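Local structure of luciferase-like monooxygenase (Streptomyces bottropensis, 7BIP) at residues A[38-44]-A[71-77]; A[2-8]-A[320-326]. The protein is probably a luciferase-like monooxygenase that oxygenates a polyketide intermediate in the biosynthesis of rishirilide. One frame throughout, in Å; residues are numbered along the deposited sequence.

Contact 1 (A[38-44]-A[71-77])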
ATOM      1  N   HIS A  38       5.550  -8.378  19.823  1.00 13.16           N
ATOM      2  CA  HIS A  38       4.657  -9.301  19.122  1.00 11.66           C
ATOM      3  C   HIS A  38       4.229  -8.767  17.754  1.00 16.68           C
ATOM      4  O   HIS A  38       4.115  -9.541  16.796  1.00 14.04           O
ATOM      5  CB  HIS A  38       3.433  -9.581  20.003  1.00 18.36           C
ATOM      6  CG  HIS A  38       2.364 -10.385  19.330  1.00 16.49           C
ATOM      7  ND1 HIS A  38       1.193  -9.825  18.867  1.00 19.68           N
ATOM      8  CD2 HIS A  38       2.288 -11.707  19.048  1.00 21.40           C
ATOM      9  CE1 HIS A  38       0.439 -10.768  18.329  1.00 18.99           C
ATOM     10  NE2 HIS A  38       1.083 -11.917  18.423  1.00 21.80           N
ATOM     11  N   HIS A  39       3.986  -7.464  17.635  1.00 14.16           N
ATOM     12  CA  HIS A  39       3.415  -6.926  16.402  1.00 12.49           C
ATOM     13  C   HIS A  39       3.746  -5.444  16.269  1.00 12.51           C
ATOM     14  O   HIS A  39       4.210  -4.800  17.212  1.00 14.03           O
ATOM     15  CB  HIS A  39       1.896  -7.131  16.360  1.00 10.73           C
ATOM     16  CG  HIS A  39       1.158  -6.346  17.399  1.00 10.57           C
ATOM     17  ND1 HIS A  39       0.689  -6.916  18.561  1.00 15.18           N
ATOM     18  CD2 HIS A  39       0.800  -5.039  17.449  1.00 13.95           C
ATOM     19  CE1 HIS A  39       0.078  -5.995  19.287  1.00 16.59           C
ATOM     20  NE2 HIS A  39       0.132  -4.847  18.634  1.00 15.17           N
ATOM     21  N   VAL A  40       3.489  -4.923  15.067  1.00 12.22           N
ATOM     22  CA  VAL A  40       3.474  -3.496  14.755  1.00  9.93           C
ATOM     23  C   VAL A  40       2.097  -3.176  14.179  1.00 13.29           C
ATOM     24  O   VAL A  40       1.650  -3.831  13.228  1.00 13.67           O
ATOM     25  CB  VAL A  40       4.578  -3.114  13.745  1.00 11.94           C
ATOM     26  CG1 VAL A  40       4.452  -1.649  13.344  1.00 14.18           C
ATOM     27  CG2 VAL A  40       5.974  -3.389  14.335  1.00 13.15           C
ATOM     28  N   LYS A  41       1.424  -2.185  14.755  1.00 13.06           N
ATOM     29  CA  LYS A  41       0.075  -1.805  14.352  1.00 12.99           C
ATOM     30  C   LYS A  41       0.090  -0.360  13.859  1.00 14.21           C
ATOM     31  O   LYS A  41       0.902   0.444  14.310  1.00 13.84           O
ATOM     32  CB  LYS A  41      -0.896  -1.958  15.549  1.00 10.19           C
ATOM     33  CG  LYS A  41      -2.332  -1.488  15.313  1.00 10.33           C
ATOM     34  CD  LYS A  41      -3.194  -1.795  16.544  1.00 12.14           C
ATOM     35  CE  LYS A  41      -3.487  -3.284  16.676  1.00 13.82           C
ATOM     36  NZ  LYS A  41      -4.075  -3.561  18.039  1.00 15.11           N
ATOM     37  N   THR A  42      -0.783  -0.029  12.910  1.00 11.74           N
ATOM     38  CA  THR A  42      -1.041   1.376  12.623  1.00 14.55           C
ATOM     39  C   THR A  42      -2.487   1.525  12.171  1.00 14.50           C
ATOM     40  O   THR A  42      -3.238   0.548  12.091  1.00 13.93           O
ATOM     41  CB  THR A  42      -0.044   1.945  11.600  1.00 14.41           C
ATOM     42  OG1 THR A  42      -0.117   3.378  11.633  1.00 17.24           O
ATOM     43  CG2 THR A  42      -0.362   1.461  10.188  1.00 15.54           C
ATOM     44  N   VAL A  43      -2.864   2.763  11.844  1.00 13.92           N
ATOM     45  CA  VAL A  43      -4.262   3.171  11.775  1.00 12.21           C
ATOM     46  C   VAL A  43      -4.593   3.705  10.380  1.00 15.17           C
ATOM     47  O   VAL A  43      -3.725   3.858   9.524  1.00 15.77           O
ATOM     48  CB  VAL A  43      -4.584   4.235  12.837  1.00 20.90           C
ATOM     49  CG1 VAL A  43      -4.038   3.793  14.180  1.00 34.62           C
ATOM     50  CG2 VAL A  43      -3.975   5.569  12.422  1.00 31.65           C
ATOM     51  N   GLU A  44      -5.882   3.986  10.163  1.00 15.27           N
ATOM     52  CA  GLU A  44      -6.360   4.649   8.947  1.00 11.94           C
ATOM     53  C   GLU A  44      -7.155   5.885   9.346  1.00 14.36           C
ATOM     54  O   GLU A  44      -8.174   5.769  10.038  1.00 15.27           O
ATOM     55  CB  GLU A  44      -7.243   3.726   8.099  1.00 11.07           C
ATOM     56  CG  GLU A  44      -7.726   4.383   6.797  1.00 15.22           C
ATOM     57  CD  GLU A  44      -8.557   3.456   5.931  1.00 23.86           C
ATOM     58  OE1 GLU A  44      -8.604   2.243   6.231  1.00 20.29           O
ATOM     59  OE2 GLU A  44      -9.174   3.941   4.950  1.00 20.20           O
ATOM     60  N   VAL A  71       8.136  -9.881  13.609  1.00 13.01           N
ATOM     61  CA  VAL A  71       7.020  -9.138  14.173  1.00 14.91           C
ATOM     62  C   VAL A  71       5.786  -9.268  13.271  1.00 14.40           C
ATOM     63  O   VAL A  71       5.882  -9.241  12.038  1.00 14.00           O
ATOM     64  CB  VAL A  71       7.476  -7.678  14.368  1.00 18.90           C
ATOM     65  CG1 VAL A  71       7.526  -6.907  13.038  1.00 15.83           C
ATOM     66  CG2 VAL A  71       6.677  -6.972  15.407  1.00 26.24           C
ATOM     67  N   ARG A  72       4.614  -9.428  13.877  1.00 14.62           N
ATOM     68  CA  ARG A  72       3.406  -9.429  13.060  1.00 13.97           C
ATOM     69  C   ARG A  72       3.028  -8.000  12.661  1.00 15.38           C
ATOM     70  O   ARG A  72       3.485  -7.022  13.253  1.00 12.60           O
ATOM     71  CB  ARG A  72       2.256 -10.114  13.803  1.00 14.79           C
ATOM     72  CG  ARG A  72       2.562 -11.594  14.133  1.00 18.44           C
ATOM     73  CD  ARG A  72       1.306 -12.378  14.528  1.00 16.25           C
ATOM     74  NE  ARG A  72       0.373 -12.560  13.410  1.00 17.97           N
ATOM     75  CZ  ARG A  72       0.522 -13.448  12.428  1.00 17.50           C
ATOM     76  NH1 ARG A  72       1.574 -14.254  12.401  1.00 18.38           N
ATOM     77  NH2 ARG A  72      -0.390 -13.517  11.462  1.00 14.45           N
ATOM     78  N   LEU A  73       2.207  -7.890  11.615  1.00 12.24           N
ATOM     79  CA  LEU A  73       1.725  -6.604  11.115  1.00 14.34           C
ATOM     80  C   LEU A  73       0.214  -6.565  11.281  1.00 12.85           C
ATOM     81  O   LEU A  73      -0.476  -7.482  10.836  1.00 11.90           O
ATOM     82  CB  LEU A  73       2.095  -6.407   9.633  1.00 13.64           C
ATOM     83  CG  LEU A  73       3.565  -6.322   9.215  1.00 15.00           C
ATOM     84  CD1 LEU A  73       4.396  -5.432  10.154  1.00 14.24           C
ATOM     85  CD2 LEU A  73       4.171  -7.703   9.132  1.00 13.33           C
ATOM     86  N   VAL A  74      -0.312  -5.514  11.916  1.00 12.14           N
ATOM     87  CA  VAL A  74      -1.735  -5.478  12.251  1.00 13.19           C
ATOM     88  C   VAL A  74      -2.355  -4.157  11.819  1.00 12.49           C
ATOM     89  O   VAL A  74      -1.853  -3.085  12.173  1.00 12.23           O
ATOM     90  CB  VAL A  74      -1.970  -5.698  13.757  1.00 14.61           C
ATOM     91  CG1 VAL A  74      -3.477  -5.859  14.039  1.00 15.15           C
ATOM     92  CG2 VAL A  74      -1.182  -6.902  14.260  1.00 12.57           C
ATOM     93  N   THR A  75      -3.469  -4.225  11.089  1.00 13.08           N
ATOM     94  CA  THR A  75      -4.240  -3.013  10.831  1.00 12.03           C
ATOM     95  C   THR A  75      -5.138  -2.722  12.031  1.00 12.66           C
ATOM     96  O   THR A  75      -5.863  -3.600  12.507  1.00 15.48           O
ATOM     97  CB  THR A  75      -5.074  -3.125   9.547  1.00 13.66           C
ATOM     98  OG1 THR A  75      -5.956  -4.256   9.593  1.00 13.89           O
ATOM     99  CG2 THR A  75      -4.165  -3.258   8.332  1.00 13.92           C
ATOM    100  N   GLY A  76      -5.050  -1.500  12.548  1.00 13.94           N
ATOM    101  CA  GLY A  76      -5.895  -1.074  13.645  1.00 14.43           C
ATOM    102  C   GLY A  76      -6.431   0.329  13.417  1.00 16.70           C
ATOM    103  O   GLY A  76      -6.020   1.266  14.110  1.00 18.57           O
ATOM    104  N   ALA A  77      -7.350   0.510  12.469  1.00 15.20           N
ATOM    105  CA  ALA A  77      -8.008  -0.562  11.720  1.00 14.45           C
ATOM    106  C   ALA A  77      -8.333  -0.062  10.317  1.00 16.93           C
ATOM    107  O   ALA A  77      -8.490   1.150  10.129  1.00 17.70           O
ATOM    108  CB  ALA A  77      -9.282  -0.999  12.431  1.00 16.29           C
TER
HETATM  109  O   HOH W   1      -8.546   3.587  11.573  1.00 24.96           O

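Contact 2 (A[2-8]-A[320-326])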
ATOM      1  N   LYS A   2       0.184 -10.635  25.235  1.00 15.45           N
ATOM      2  CA  LYS A   2       1.092 -10.275  24.150  1.00 16.30           C
ATOM      3  C   LYS A   2       1.216  -8.761  24.088  1.00 17.07           C
ATOM      4  O   LYS A   2       0.267  -8.043  24.421  1.00 19.63           O
ATOM      5  CB  LYS A   2       0.593 -10.797  22.784  1.00 16.84           C
ATOM      6  CG  LYS A   2       0.480 -12.325  22.676  1.00 23.78           C
ATOM      7  CD  LYS A   2       1.841 -12.984  22.784  1.00 27.04           C
ATOM      8  CE  LYS A   2       1.813 -14.406  22.257  1.00 38.96           C
ATOM      9  NZ  LYS A   2       3.155 -15.031  22.372  1.00 43.82           N
ATOM     10  N   PHE A   3       2.385  -8.272  23.659  1.00 13.48           N
ATOM     11  CA  PHE A   3       2.635  -6.831  23.589  1.00 13.21           C
ATOM     12  C   PHE A   3       3.269  -6.486  22.256  1.00 15.37           C
ATOM     13  O   PHE A   3       4.354  -6.985  21.936  1.00 15.75           O
ATOM     14  CB  PHE A   3       3.553  -6.348  24.727  1.00 13.64           C
ATOM     15  CG  PHE A   3       3.054  -6.696  26.096  1.00 12.66           C
ATOM     16  CD1 PHE A   3       2.172  -5.855  26.766  1.00 14.80           C
ATOM     17  CD2 PHE A   3       3.461  -7.865  26.711  1.00 16.76           C
ATOM     18  CE1 PHE A   3       1.704  -6.190  28.040  1.00 17.88           C
ATOM     19  CE2 PHE A   3       2.992  -8.206  27.975  1.00 21.76           C
ATOM     20  CZ  PHE A   3       2.115  -7.365  28.634  1.00 20.60           C
ATOM     21  N   GLY A   4       2.602  -5.620  21.496  1.00 12.99           N
ATOM     22  CA  GLY A   4       3.190  -5.035  20.311  1.00 12.50           C
ATOM     23  C   GLY A   4       3.192  -3.527  20.412  1.00 13.85           C
ATOM     24  O   GLY A   4       2.894  -2.971  21.477  1.00 15.25           O
ATOM     25  N   ILE A   5       3.541  -2.840  19.331  1.00 11.13           N
ATOM     26  CA  ILE A   5       3.535  -1.383  19.359  1.00 12.80           C
ATOM     27  C   ILE A   5       2.534  -0.879  18.337  1.00 14.03           C
ATOM     28  O   ILE A   5       2.297  -1.505  17.299  1.00 16.68           O
ATOM     29  CB  ILE A   5       4.920  -0.762  19.092  1.00 14.42           C
ATOM     30  CG1 ILE A   5       5.416  -1.157  17.695  1.00 16.53           C
ATOM     31  CG2 ILE A   5       5.912  -1.163  20.207  1.00 14.17           C
ATOM     32  CD1 ILE A   5       6.544  -0.257  17.166  1.00 18.64           C
ATOM     33  N   ASN A   6       1.931   0.260  18.658  1.00 13.32           N
ATOM     34  CA  ASN A   6       1.010   0.955  17.780  1.00 14.10           C
ATOM     35  C   ASN A   6       1.665   2.265  17.377  1.00 13.82           C
ATOM     36  O   ASN A   6       2.290   2.938  18.208  1.00 15.81           O
ATOM     37  CB  ASN A   6      -0.325   1.205  18.489  1.00 14.86           C
ATOM     38  CG  ASN A   6      -1.457   1.530  17.531  1.00 20.17           C
ATOM     39  OD1 ASN A   6      -1.235   1.817  16.358  1.00 23.49           O
ATOM     40  ND2 ASN A   6      -2.689   1.497  18.041  1.00 18.85           N
ATOM     41  N   LEU A   7       1.558   2.603  16.102  1.00 14.30           N
ATOM     42  CA  LEU A   7       2.196   3.793  15.540  1.00 11.56           C
ATOM     43  C   LEU A   7       1.095   4.696  14.985  1.00 16.85           C
ATOM     44  O   LEU A   7       0.902   4.827  13.778  1.00 25.71           O
ATOM     45  CB  LEU A   7       3.235   3.411  14.465  1.00 11.19           C
ATOM     46  CG  LEU A   7       4.444   2.660  15.032  1.00 15.00           C
ATOM     47  CD1 LEU A   7       5.345   2.087  13.928  1.00 17.32           C
ATOM     48  CD2 LEU A   7       5.253   3.548  16.012  1.00 16.38           C
ATOM     49  N   PHE A   8       0.359   5.308  15.900  1.00 22.59           N
ATOM     50  CA  PHE A   8      -0.752   6.188  15.566  1.00 20.70           C
ATOM     51  C   PHE A   8      -0.197   7.599  15.478  1.00 22.07           C
ATOM     52  O   PHE A   8       0.197   8.161  16.505  1.00 22.53           O
ATOM     53  CB  PHE A   8      -1.815   6.090  16.657  1.00 20.39           C
ATOM     54  CG  PHE A   8      -3.134   6.753  16.336  1.00 23.72           C
ATOM     55  CD1 PHE A   8      -4.320   6.057  16.517  1.00 32.29           C
ATOM     56  CD2 PHE A   8      -3.204   8.072  15.923  1.00 20.81           C
ATOM     57  CE1 PHE A   8      -5.544   6.649  16.250  1.00 30.52           C
ATOM     58  CE2 PHE A   8      -4.429   8.668  15.660  1.00 21.24           C
ATOM     59  CZ  PHE A   8      -5.594   7.951  15.826  1.00 24.04           C
ATOM     60  N   THR A 320      -3.994  -9.235  23.872  1.00 13.72           N
ATOM     61  CA  THR A 320      -2.929  -8.580  23.120  1.00 13.54           C
ATOM     62  C   THR A 320      -3.034  -7.068  23.292  1.00 16.88           C
ATOM     63  O   THR A 320      -4.055  -6.469  22.933  1.00 16.10           O
ATOM     64  CB  THR A 320      -3.014  -8.967  21.645  1.00 14.68           C
ATOM     65  OG1 THR A 320      -2.870 -10.391  21.521  1.00 17.08           O
ATOM     66  CG2 THR A 320      -1.924  -8.274  20.848  1.00 14.62           C
ATOM     67  N   ILE A 321      -1.980  -6.453  23.837  1.00 13.67           N
ATOM     68  CA  ILE A 321      -1.926  -5.004  24.022  1.00 12.99           C
ATOM     69  C   ILE A 321      -1.029  -4.413  22.946  1.00 12.16           C
ATOM     70  O   ILE A 321       0.063  -4.938  22.689  1.00 15.06           O
ATOM     71  CB  ILE A 321      -1.395  -4.633  25.417  1.00 14.36           C
ATOM     72  CG1 ILE A 321      -2.482  -4.823  26.481  1.00 15.05           C
ATOM     73  CG2 ILE A 321      -0.876  -3.179  25.425  1.00 13.55           C
ATOM     74  CD1 ILE A 321      -2.022  -4.592  27.928  1.00 15.38           C
ATOM     75  N   SER A 322      -1.480  -3.323  22.326  1.00 13.50           N
ATOM     76  CA  SER A 322      -0.638  -2.505  21.458  1.00 11.59           C
ATOM     77  C   SER A 322      -0.230  -1.261  22.232  1.00 15.65           C
ATOM     78  O   SER A 322      -1.093  -0.502  22.692  1.00 16.24           O
ATOM     79  CB  SER A 322      -1.351  -2.106  20.162  1.00 14.38           C
ATOM     80  OG  SER A 322      -1.827  -3.237  19.463  1.00 18.16           O
ATOM     81  N   LEU A 323       1.077  -1.054  22.366  1.00 11.94           N
ATOM     82  CA  LEU A 323       1.616   0.088  23.100  1.00  9.83           C
ATOM     83  C   LEU A 323       1.794   1.252  22.131  1.00 14.38           C
ATOM     84  O   LEU A 323       2.629   1.192  21.229  1.00 16.05           O
ATOM     85  CB  LEU A 323       2.942  -0.293  23.755  1.00 13.05           C
ATOM     86  CG  LEU A 323       2.903  -1.564  24.607  1.00 15.24           C
ATOM     87  CD1 LEU A 323       4.316  -2.089  24.801  1.00 17.41           C
ATOM     88  CD2 LEU A 323       2.222  -1.293  25.959  1.00 16.06           C
ATOM     89  N   GLN A 324       0.999   2.301  22.308  1.00 11.64           N
ATOM     90  CA  GLN A 324       1.064   3.459  21.422  1.00 14.87           C
ATOM     91  C   GLN A 324       2.210   4.366  21.873  1.00 14.14           C
ATOM     92  O   GLN A 324       2.100   5.041  22.904  1.00 14.57           O
ATOM     93  CB  GLN A 324      -0.278   4.187  21.434  1.00 18.57           C
ATOM     94  CG  GLN A 324      -0.232   5.527  20.742  1.00 25.85           C
ATOM     95  CD  GLN A 324       0.286   5.389  19.338  1.00 30.69           C
ATOM     96  OE1 GLN A 324      -0.117   4.485  18.610  1.00 35.60           O
ATOM     97  NE2 GLN A 324       1.194   6.267  18.951  1.00 25.72           N
ATOM     98  N   VAL A 325       3.308   4.411  21.105  1.00 13.08           N
ATOM     99  CA  VAL A 325       4.575   4.957  21.606  1.00 14.47           C
ATOM    100  C   VAL A 325       4.987   6.262  20.938  1.00 15.18           C
ATOM    101  O   VAL A 325       6.033   6.813  21.305  1.00 15.00           O
ATOM    102  CB  VAL A 325       5.722   3.931  21.488  1.00 14.44           C
ATOM    103  CG1 VAL A 325       5.488   2.726  22.416  1.00 14.87           C
ATOM    104  CG2 VAL A 325       5.894   3.461  20.049  1.00 14.74           C
ATOM    105  N   ILE A 326       4.205   6.796  20.003  1.00 13.29           N
ATOM    106  CA  ILE A 326       4.562   8.059  19.361  1.00 13.35           C
ATOM    107  C   ILE A 326       3.459   9.081  19.590  1.00 20.05           C
ATOM    108  O   ILE A 326       2.298   8.731  19.828  1.00 22.44           O
ATOM    109  CB  ILE A 326       4.838   7.880  17.850  1.00 14.78           C
ATOM    110  CG1 ILE A 326       3.581   7.383  17.136  1.00 16.84           C
ATOM    111  CG2 ILE A 326       5.998   6.918  17.644  1.00 14.93           C
ATOM    112  CD1 ILE A 326       3.687   7.354  15.638  1.00 15.67           C
TER
HETATM  113  O   HOH W   2      -0.182   9.596  19.583  1.00 44.11           O

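Contact 1 (A[38-44]-A[71-77])
Strands 39-42 and 72-75 run parallel, pairing His39 with Arg72 and Lys41 with Val74, their axes 4.5 Å apart and 22° from alignment. Backbone bonds pass back and forth between them: Arg72 N to His38 O, Val40 N to Arg72 O, and Val74 N to Val40 O. Thr42 N to Val74 O is weak at 3.3 Å, but Gly76 N closes firmly on Thr42 O at 2.8 Å. Beyond the strands, water 1 joins Glu44 N to Ala77 O.

His39, Lys41, Arg72 and Val74 share one face of the sheet. Val74 sits between the first two. Val74 CG2 lies 3.7 Å from His39 CB, and Val74 CG1 is 3.7 Å from Lys41 CE. Lys41 starts extended and bends at its third torsion (chi3 -73°), which folds CE over Val74. Lys41 CD also passes 4.0 Å from Gly76 CA. Lys41 NZ goes on to Ser322 and His229, and His39 NE2 also reaches Ser322. His38 ND1 and His39 ND1 share a hydrogen bond of 3.0 Å at the edge of both rings, either being a possible donor; His38 NE2 goes to Glu226. Arg72 lies alongside His38, its guanidinium held by a salt bridge to Asp104. On the opposite face, that of Val40 and Leu73, Val40 CG2 meets Val71 CG2. With Lys41 cut back to an alanine, Val74 CG1 and Gly76 would probably lose their cover, and Ser322 and His229 the bond from the lysine nitrogen.

The peptide between Gly76 and Ala77 is cis, and the chain turns a corner there. Non-prolyl cis peptides at the end of this strand are known in luciferase-family enzymes. The contact thus combines a regular parallel pair with a buried polar network: an aliphatic side chain lies between a histidine and a lysine, and a nitrogen of each probably bonds to the same serine.

Contact 2 (A[2-8]-A[320-326])
Gln324 OE1 accepts a bond from Phe8 N at 2.9 Å; the bend at the second torsion of Gln324 (chi2 55°) turns the amide back along the chain to meet it. Gln324 NE2 gives a bond to Ile326 O, 2.8 Å away and near the amide plane. In this orientation one bond ties the amide to segment 2-8 and the other to its own chain just past the strand.

Next to it, Asn6 CB packs against Ser322 CB at 3.8 Å. Leu7 CD2 touches Ile326 CG2 at 3.8 Å, the two side chains crossing at about a right angle. On the face away from Asn6 and Ser322, Phe3 and Ile321 lie side by side, with Phe3 CD1 4.0 Å from Ile321 CB. Leu323 CG leans on Gly4 O at 3.4 Å.

The backbone sets these neighbours. The strands are parallel and twisted by 36°. Bonds run from Ile321 N to Lys2 O, Gly4 N to Ile321 O, and Leu323 N to Gly4 O. Asn6 N binds Leu323 O at 2.8 Å. The last bond, Val325 N to Asn6 O, is weak at 3.4 Å, just where Gln324 takes over.

Further out, Phe3 meets Phe342 and Tyr350 near the C-terminus, and Ile5 and Leu7 rest on helix 18-35. Phe8 meets the ring of Tyr50 and lies near a bound ethanediol. The first strand of the TIM barrel is thus joined to the last: apolar residues pack outward against helices, and an amide adds a bond to the backbone where regular strand pairing fades.

Both contacts belong to the same parallel barrel sheet, their centres about 8 Å apart. Strands 2-6 and 39-42 are neighbours, so the four strands run side by side in the order 320-324, 2-6, 39-42, 72-78. Both strands of contact 1 come between those of contact 2 in the sequence. Contact 1 joins the two strands of a beta-alpha-beta unit with helix 57-67 between them, while contact 2 brings the two ends of the chain together. Ser322 of contact 2 meets His39 and Lys41 of contact 1 inside the barrel, and Phe8 packs on Val43. The strand pair that closes the barrel and its neighbour thus share polar contacts in the barrel interior.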